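Local coordinates for multicopper oxidase (Pseudomonas thermotolerans, PDB 6VOW), which probably couples the one-electron oxidation of phenolic or similar substrates to the reduction of dioxygen to water, as laccase-like multicopper oxidases do, at residues A[73-77]-A[126-130]; A[142-147]-A[182-186]. All coordinates share one frame; numbering follows the deposited sequence.

Interaction 1: A[73-77]-A[126-130]; sequences CRQGD and KTEDA
The carbonyl oxygen of Thr127 is gripped from the turn at 74-77: Gly76 N donates a nearly straight hydrogen bond to Thr127 O at 2.8 Å (163° at the hydrogen), and Gln75 CA sends a CA-H...O contact to the same Thr127 O at 3.2 Å. The amide of Gly76 is presented this way by a type II beta turn from Arg74 to Asp77, closed by Asp77 N bonding to Arg74 O; Gly76 takes the third position of the turn with a positive phi. A second backbone bond runs in the reverse sense, in which Thr127 N donates to Asp77 O at 3.0 Å, and Lys126 CA adds a CA-H...O contact to this acceptor.

Side chains extend the junction at both ends. Gln75, with CG anti to the backbone N (chi1 -179°) and its chain extended, reaches along the loop until Gln75 NE2 donates to Glu128 O at 2.9 Å. That oxygen lies in the Gln75 amide plane, whereas the donor stands above the Glu128 carbonyl plane. Gln75 OE1 accepts from the backbone of Arg158, so both ends of the amide are held and its rotation is fixed. Lys126 bends twice to bring NZ to Gly76 O at 3.1 Å, and also makes a cation-pi contact with Trp78. Thr127 sets OG1 between its backbone N and carbonyl carbon (chi1 58°), placing Thr127 OG1 3.2 Å from Cys73 SG and 3.1 Å from Arg74 O.

Most of these bonds use main-chain groups of the turn and the loop between strands 120-126 and 131-136; the contact therefore ties together edge strands of the two sheets of a cupredoxin-like domain chiefly by satisfying peptide groups.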
ATOM      1  N   CYS A  73      12.718   2.670  -8.947  1.00 39.54           N
ATOM      2  CA  CYS A  73      13.696   3.695  -8.721  1.00 36.60           C
ATOM      3  C   CYS A  73      14.785   3.126  -7.813  1.00 34.70           C
ATOM      4  O   CYS A  73      14.812   1.912  -7.503  1.00 33.50           O
ATOM      5  CB  CYS A  73      13.072   4.938  -8.092  1.00 41.83           C
ATOM      6  SG  CYS A  73      14.062   6.540  -8.282  1.00 51.30           S
ATOM      7  N   ARG A  74      15.747   3.959  -7.434  1.00 29.19           N
ATOM      8  CA  ARG A  74      16.884   3.499  -6.628  1.00 34.91           C
ATOM      9  C   ARG A  74      16.937   4.524  -5.611  1.00 33.83           C
ATOM     10  O   ARG A  74      16.618   5.683  -5.936  1.00 40.16           O
ATOM     11  CB  ARG A  74      18.160   3.487  -7.510  1.00 52.72           C
ATOM     12  CG  ARG A  74      19.520   3.534  -6.824  1.00 62.05           C
ATOM     13  CD  ARG A  74      20.149   2.171  -6.800  1.00 72.37           C
ATOM     14  NE  ARG A  74      20.134   1.579  -8.135  1.00 76.19           N
ATOM     15  CZ  ARG A  74      20.233   0.274  -8.387  1.00 84.77           C
ATOM     16  NH1 ARG A  74      20.334  -0.618  -7.400  1.00 89.97           N
ATOM     17  NH2 ARG A  74      20.210  -0.160  -9.640  1.00 93.28           N
ATOM     18  N   GLN A  75      17.225   4.113  -4.379  1.00 37.45           N
ATOM     19  CA  GLN A  75      17.244   5.005  -3.256  1.00 37.04           C
ATOM     20  C   GLN A  75      18.267   6.084  -3.433  1.00 37.28           C
ATOM     21  O   GLN A  75      19.398   5.779  -3.734  1.00 37.97           O
ATOM     22  CB  GLN A  75      17.590   4.191  -2.012  1.00 45.66           C
ATOM     23  CG  GLN A  75      17.632   4.947  -0.710  1.00 42.75           C
ATOM     24  CD  GLN A  75      17.942   4.016   0.409  1.00 37.05           C
ATOM     25  OE1 GLN A  75      18.566   2.984   0.202  1.00 37.24           O
ATOM     26  NE2 GLN A  75      17.496   4.352   1.601  1.00 36.27           N
ATOM     27  N   GLY A  76      17.855   7.331  -3.221  1.00 45.88           N
ATOM     28  CA  GLY A  76      18.720   8.511  -3.384  1.00 43.59           C
ATOM     29  C   GLY A  76      18.508   9.135  -4.744  1.00 40.65           C
ATOM     30  O   GLY A  76      18.846  10.263  -4.961  1.00 45.26           O
ATOM     31  N   ASP A  77      17.889   8.417  -5.655  1.00 41.33           N
ATOM     32  CA  ASP A  77      17.698   8.961  -6.996  1.00 40.99           C
ATOM     33  C   ASP A  77      16.346   9.654  -7.174  1.00 39.13           C
ATOM     34  O   ASP A  77      15.493   9.612  -6.270  1.00 41.78           O
ATOM     35  CB  ASP A  77      17.834   7.853  -8.022  1.00 42.76           C
ATOM     36  CG  ASP A  77      19.170   7.183  -7.999  1.00 40.29           C
ATOM     37  OD1 ASP A  77      20.089   7.664  -7.306  1.00 43.21           O
ATOM     38  OD2 ASP A  77      19.276   6.207  -8.755  1.00 44.93           O
ATOM     39  N   LYS A 126      12.562  12.726  -5.193  1.00 37.82           N
ATOM     40  CA  LYS A 126      13.618  11.809  -4.811  1.00 41.95           C
ATOM     41  C   LYS A 126      12.936  10.763  -3.929  1.00 39.01           C
ATOM     42  O   LYS A 126      12.061  11.082  -3.103  1.00 46.97           O
ATOM     43  CB  LYS A 126      14.748  12.534  -4.015  1.00 45.84           C
ATOM     44  CG  LYS A 126      15.480  13.668  -4.710  1.00 58.25           C
ATOM     45  CD  LYS A 126      16.558  14.295  -3.801  1.00 69.88           C
ATOM     46  CE  LYS A 126      17.824  13.455  -3.743  1.00 67.37           C
ATOM     47  NZ  LYS A 126      18.432  13.291  -5.099  1.00 87.29           N
ATOM     48  N   THR A 127      13.358   9.513  -4.141  1.00 41.02           N
ATOM     49  CA  THR A 127      13.021   8.371  -3.348  1.00 33.95           C
ATOM     50  C   THR A 127      14.167   8.047  -2.409  1.00 38.77           C
ATOM     51  O   THR A 127      15.130   7.400  -2.821  1.00 41.98           O
ATOM     52  CB  THR A 127      12.736   7.206  -4.300  1.00 39.26           C
ATOM     53  OG1 THR A 127      13.890   6.964  -5.123  1.00 39.95           O
ATOM     54  CG2 THR A 127      11.574   7.522  -5.231  1.00 43.75           C
ATOM     55  N   GLU A 128      14.131   8.570  -1.189  1.00 38.39           N
ATOM     56  CA  GLU A 128      15.116   8.350  -0.179  1.00 38.95           C
ATOM     57  C   GLU A 128      14.937   7.064   0.629  1.00 52.18           C
ATOM     58  O   GLU A 128      15.850   6.768   1.436  1.00 45.22           O
ATOM     59  CB  GLU A 128      15.158   9.526   0.831  1.00 46.85           C
ATOM     60  CG  GLU A 128      15.392  10.909   0.192  1.00 45.58           C
ATOM     61  CD  GLU A 128      16.824  11.165  -0.294  1.00 53.52           C
ATOM     62  OE1 GLU A 128      17.700  10.288  -0.179  1.00 65.79           O
ATOM     63  OE2 GLU A 128      17.096  12.263  -0.788  1.00 70.32           O
ATOM     64  N   ASP A 129      13.792   6.361   0.456  1.00 52.30           N
ATOM     65  CA  ASP A 129      13.498   5.126   1.170  1.00 43.95           C
ATOM     66  C   ASP A 129      13.407   4.041   0.191  1.00 41.73           C
ATOM     67  O   ASP A 129      12.701   4.132  -0.842  1.00 38.07           O
ATOM     68  CB  ASP A 129      12.192   5.178   1.905  1.00 45.99           C
ATOM     69  CG  ASP A 129      12.137   6.294   2.936  1.00 43.42           C
ATOM     70  OD1 ASP A 129      13.148   6.687   3.528  1.00 45.10           O
ATOM     71  OD2 ASP A 129      11.075   6.841   3.121  1.00 55.54           O
ATOM     72  N   ALA A 130      14.178   3.021   0.485  1.00 36.37           N
ATOM     73  CA  ALA A 130      14.142   1.815  -0.304  1.00 34.92           C
ATOM     74  C   ALA A 130      13.025   1.001   0.212  1.00 35.80           C
ATOM     75  O   ALA A 130      12.622   1.123   1.374  1.00 41.00           O
ATOM     76  CB  ALA A 130      15.425   1.041  -0.163  1.00 38.05           C
TER

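Interaction 2: A[142-147]-A[182-186]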
ATOM      1  N   ALA A 142     -12.569   4.796  -5.055  1.00 49.41           N
ATOM      2  CA  ALA A 142     -13.221   3.457  -5.034  1.00 47.94           C
ATOM      3  C   ALA A 142     -13.391   2.918  -6.426  1.00 41.17           C
ATOM      4  O   ALA A 142     -13.021   1.759  -6.761  1.00 44.35           O
ATOM      5  CB  ALA A 142     -14.583   3.563  -4.331  1.00 53.32           C
ATOM      6  N   SER A 143     -13.946   3.791  -7.251  1.00 38.68           N
ATOM      7  CA  SER A 143     -14.145   3.480  -8.652  1.00 45.87           C
ATOM      8  C   SER A 143     -12.810   3.278  -9.454  1.00 42.77           C
ATOM      9  O   SER A 143     -12.606   2.273 -10.190  1.00 54.24           O
ATOM     10  CB  SER A 143     -15.005   4.612  -9.268  1.00 48.32           C
ATOM     11  OG  SER A 143     -15.194   4.292 -10.625  1.00 49.72           O
ATOM     12  N   GLN A 144     -11.931   4.237  -9.344  1.00 39.36           N
ATOM     13  CA  GLN A 144     -10.679   4.226 -10.167  1.00 34.67           C
ATOM     14  C   GLN A 144      -9.703   3.154  -9.675  1.00 33.05           C
ATOM     15  O   GLN A 144      -9.171   2.417 -10.473  1.00 40.66           O
ATOM     16  CB  GLN A 144     -10.056   5.601 -10.236  1.00 33.66           C
ATOM     17  CG  GLN A 144     -10.836   6.670 -11.003  1.00 41.43           C
ATOM     18  CD  GLN A 144     -10.090   7.984 -11.271  1.00 44.57           C
ATOM     19  OE1 GLN A 144     -10.637   8.867 -11.901  1.00 52.85           O
ATOM     20  NE2 GLN A 144      -8.893   8.125 -10.806  1.00 43.08           N
ATOM     21  N   LEU A 145      -9.503   3.032  -8.375  1.00 40.46           N
ATOM     22  CA  LEU A 145      -8.738   1.902  -7.834  1.00 40.58           C
ATOM     23  C   LEU A 145      -9.449   0.614  -8.112  1.00 43.90           C
ATOM     24  O   LEU A 145      -8.824  -0.339  -8.532  1.00 38.80           O
ATOM     25  CB  LEU A 145      -8.505   1.986  -6.321  1.00 39.83           C
ATOM     26  CG  LEU A 145      -7.388   2.928  -5.828  1.00 39.58           C
ATOM     27  CD1 LEU A 145      -7.870   4.339  -5.677  1.00 50.41           C
ATOM     28  CD2 LEU A 145      -6.857   2.534  -4.473  1.00 48.93           C
ATOM     29  N   GLY A 146     -10.761   0.607  -7.885  1.00 39.38           N
ATOM     30  CA  GLY A 146     -11.557  -0.559  -8.143  1.00 40.44           C
ATOM     31  C   GLY A 146     -11.429  -1.082  -9.537  1.00 40.10           C
ATOM     32  O   GLY A 146     -11.430  -2.304  -9.758  1.00 35.06           O
ATOM     33  N   ARG A 147     -11.364  -0.174 -10.505  1.00 39.29           N
ATOM     34  CA  ARG A 147     -11.269  -0.629 -11.881  1.00 41.94           C
ATOM     35  C   ARG A 147      -9.894  -1.023 -12.344  1.00 37.53           C
ATOM     36  O   ARG A 147      -9.736  -1.398 -13.483  1.00 38.61           O
ATOM     37  CB  ARG A 147     -11.782   0.457 -12.826  1.00 47.99           C
ATOM     38  CG  ARG A 147     -13.242   0.290 -13.142  1.00 61.17           C
ATOM     39  CD  ARG A 147     -13.609   0.807 -14.530  1.00 72.25           C
ATOM     40  NE  ARG A 147     -14.980   1.264 -14.410  1.00 59.52           N
ATOM     41  CZ  ARG A 147     -15.320   2.354 -13.736  1.00 58.25           C
ATOM     42  NH1 ARG A 147     -14.393   3.134 -13.154  1.00 58.10           N
ATOM     43  NH2 ARG A 147     -16.574   2.621 -13.592  1.00 53.57           N
ATOM     44  N   PHE A 182     -18.223  -5.471 -13.599  1.00 42.50           N
ATOM     45  CA  PHE A 182     -18.018  -4.848 -12.323  1.00 47.27           C
ATOM     46  C   PHE A 182     -19.327  -4.743 -11.516  1.00 55.29           C
ATOM     47  O   PHE A 182     -20.429  -4.458 -12.060  1.00 57.81           O
ATOM     48  CB  PHE A 182     -17.418  -3.447 -12.466  1.00 50.87           C
ATOM     49  CG  PHE A 182     -15.985  -3.425 -12.975  1.00 55.15           C
ATOM     50  CD1 PHE A 182     -14.965  -4.014 -12.249  1.00 52.62           C
ATOM     51  CD2 PHE A 182     -15.669  -2.795 -14.157  1.00 53.00           C
ATOM     52  CE1 PHE A 182     -13.637  -4.009 -12.700  1.00 48.22           C
ATOM     53  CE2 PHE A 182     -14.355  -2.766 -14.603  1.00 54.72           C
ATOM     54  CZ  PHE A 182     -13.335  -3.375 -13.865  1.00 46.99           C
ATOM     55  N   THR A 183     -19.154  -4.967 -10.213  1.00 43.34           N
ATOM     56  CA  THR A 183     -20.181  -4.921  -9.231  1.00 48.61           C
ATOM     57  C   THR A 183     -19.871  -3.602  -8.597  1.00 50.87           C
ATOM     58  O   THR A 183     -18.852  -3.001  -8.874  1.00 54.50           O
ATOM     59  CB  THR A 183     -20.149  -6.150  -8.222  1.00 47.00           C
ATOM     60  OG1 THR A 183     -18.917  -6.226  -7.456  1.00 40.62           O
ATOM     61  CG2 THR A 183     -20.330  -7.463  -8.994  1.00 46.99           C
ATOM     62  N   PRO A 184     -20.758  -3.117  -7.754  1.00 49.54           N
ATOM     63  CA  PRO A 184     -20.516  -1.805  -7.316  1.00 40.86           C
ATOM     64  C   PRO A 184     -19.264  -1.751  -6.437  1.00 46.66           C
ATOM     65  O   PRO A 184     -18.992  -2.669  -5.686  1.00 51.66           O
ATOM     66  CB  PRO A 184     -21.774  -1.500  -6.501  1.00 50.52           C
ATOM     67  CG  PRO A 184     -22.803  -2.416  -7.009  1.00 49.24           C
ATOM     68  CD  PRO A 184     -22.021  -3.654  -7.222  1.00 51.43           C
ATOM     69  N   PHE A 185     -18.502  -0.687  -6.552  1.00 41.95           N
ATOM     70  CA  PHE A 185     -17.345  -0.428  -5.631  1.00 43.07           C
ATOM     71  C   PHE A 185     -17.654   0.153  -4.261  1.00 51.60           C
ATOM     72  O   PHE A 185     -16.749   0.246  -3.405  1.00 54.65           O
ATOM     73  CB  PHE A 185     -16.381   0.512  -6.297  1.00 44.26           C
ATOM     74  CG  PHE A 185     -15.940   0.009  -7.625  1.00 46.89           C
ATOM     75  CD1 PHE A 185     -15.158  -1.135  -7.695  1.00 47.57           C
ATOM     76  CD2 PHE A 185     -16.399   0.600  -8.771  1.00 46.20           C
ATOM     77  CE1 PHE A 185     -14.806  -1.664  -8.900  1.00 42.71           C
ATOM     78  CE2 PHE A 185     -16.009   0.129  -9.993  1.00 43.47           C
ATOM     79  CZ  PHE A 185     -15.217  -1.015 -10.047  1.00 40.16           C
ATOM     80  N   MET A 186     -18.884   0.632  -4.090  1.00 61.78           N
ATOM     81  CA  MET A 186     -19.406   1.137  -2.832  1.00 60.71           C
ATOM     82  C   MET A 186     -20.726   0.421  -2.833  1.00 60.52           C
ATOM     83  O   MET A 186     -21.427   0.423  -3.832  1.00 56.53           O
ATOM     84  CB  MET A 186     -19.566   2.673  -2.900  1.00 73.20           C
ATOM     85  CG  MET A 186     -20.730   3.307  -2.112  1.00 84.93           C
ATOM     86  SD  MET A 186     -20.618   3.184  -0.302  1.00 93.03           S
ATOM     87  CE  MET A 186     -21.425   4.707   0.174  1.00 99.18           C
TER
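The guanidinium of Arg147 is turned nearly perpendicular (86°) to the Phe182 ring, and it is the aliphatic part of the arginine that lies over the phenyl face. Arg147 CG stands 4.0 Å from the Phe182 ring centroid, 28° off the normal, a CH-pi contact, while Arg147 CD follows at 3.7 Å from Phe182 CE2. The head of the arginine turns back to the preceding helix, where Arg147 NH1 donates to Ser143 OG at 2.9 Å, and it also makes a cation-pi contact with Trp60.

Phe185 lies against the last turn of helix 141-146. Its CG is anti to the carbonyl carbon (chi1 -55°), which directs the ring at the bare backbone of Gly146: Phe185 CE1 comes 3.5 Å from Gly146 C, and Phe185 CD2 3.7 Å from Ser143 CA. Ser143 O sits over one face, near its periphery, and Thr183 O over the opposite face; His175 meets the ring edge-to-face. Ala142 CB touches Phe185 CB at 4.1 Å.

Helix 141-146, just after the copper-pocket residues His136 and His138, thus packs on the loop between strand 165-174 and helix 188-191 largely by apolar and CH-pi contacts.

Overall arrangement
Both segments of interaction 1 precede those of interaction 2 in the sequence, and the two contacts have their centres 31 Å apart and nearest atoms about 19 Å apart. Segments 73-77, 126-130 and 142-147 share the N-terminal cupredoxin-like domain: strand 131-136, which follows the loop of interaction 1, leads through copper-site residues His136 and His138 to helix 141-146 of interaction 2. Segment 182-186 belongs instead to the loop that follows strand 165-174, a strand of the six-stranded sheet of the next domain. One contact therefore lies within the first domain and the other joins it to the next, on opposite sides of the chain's centre; neither contains a copper ligand.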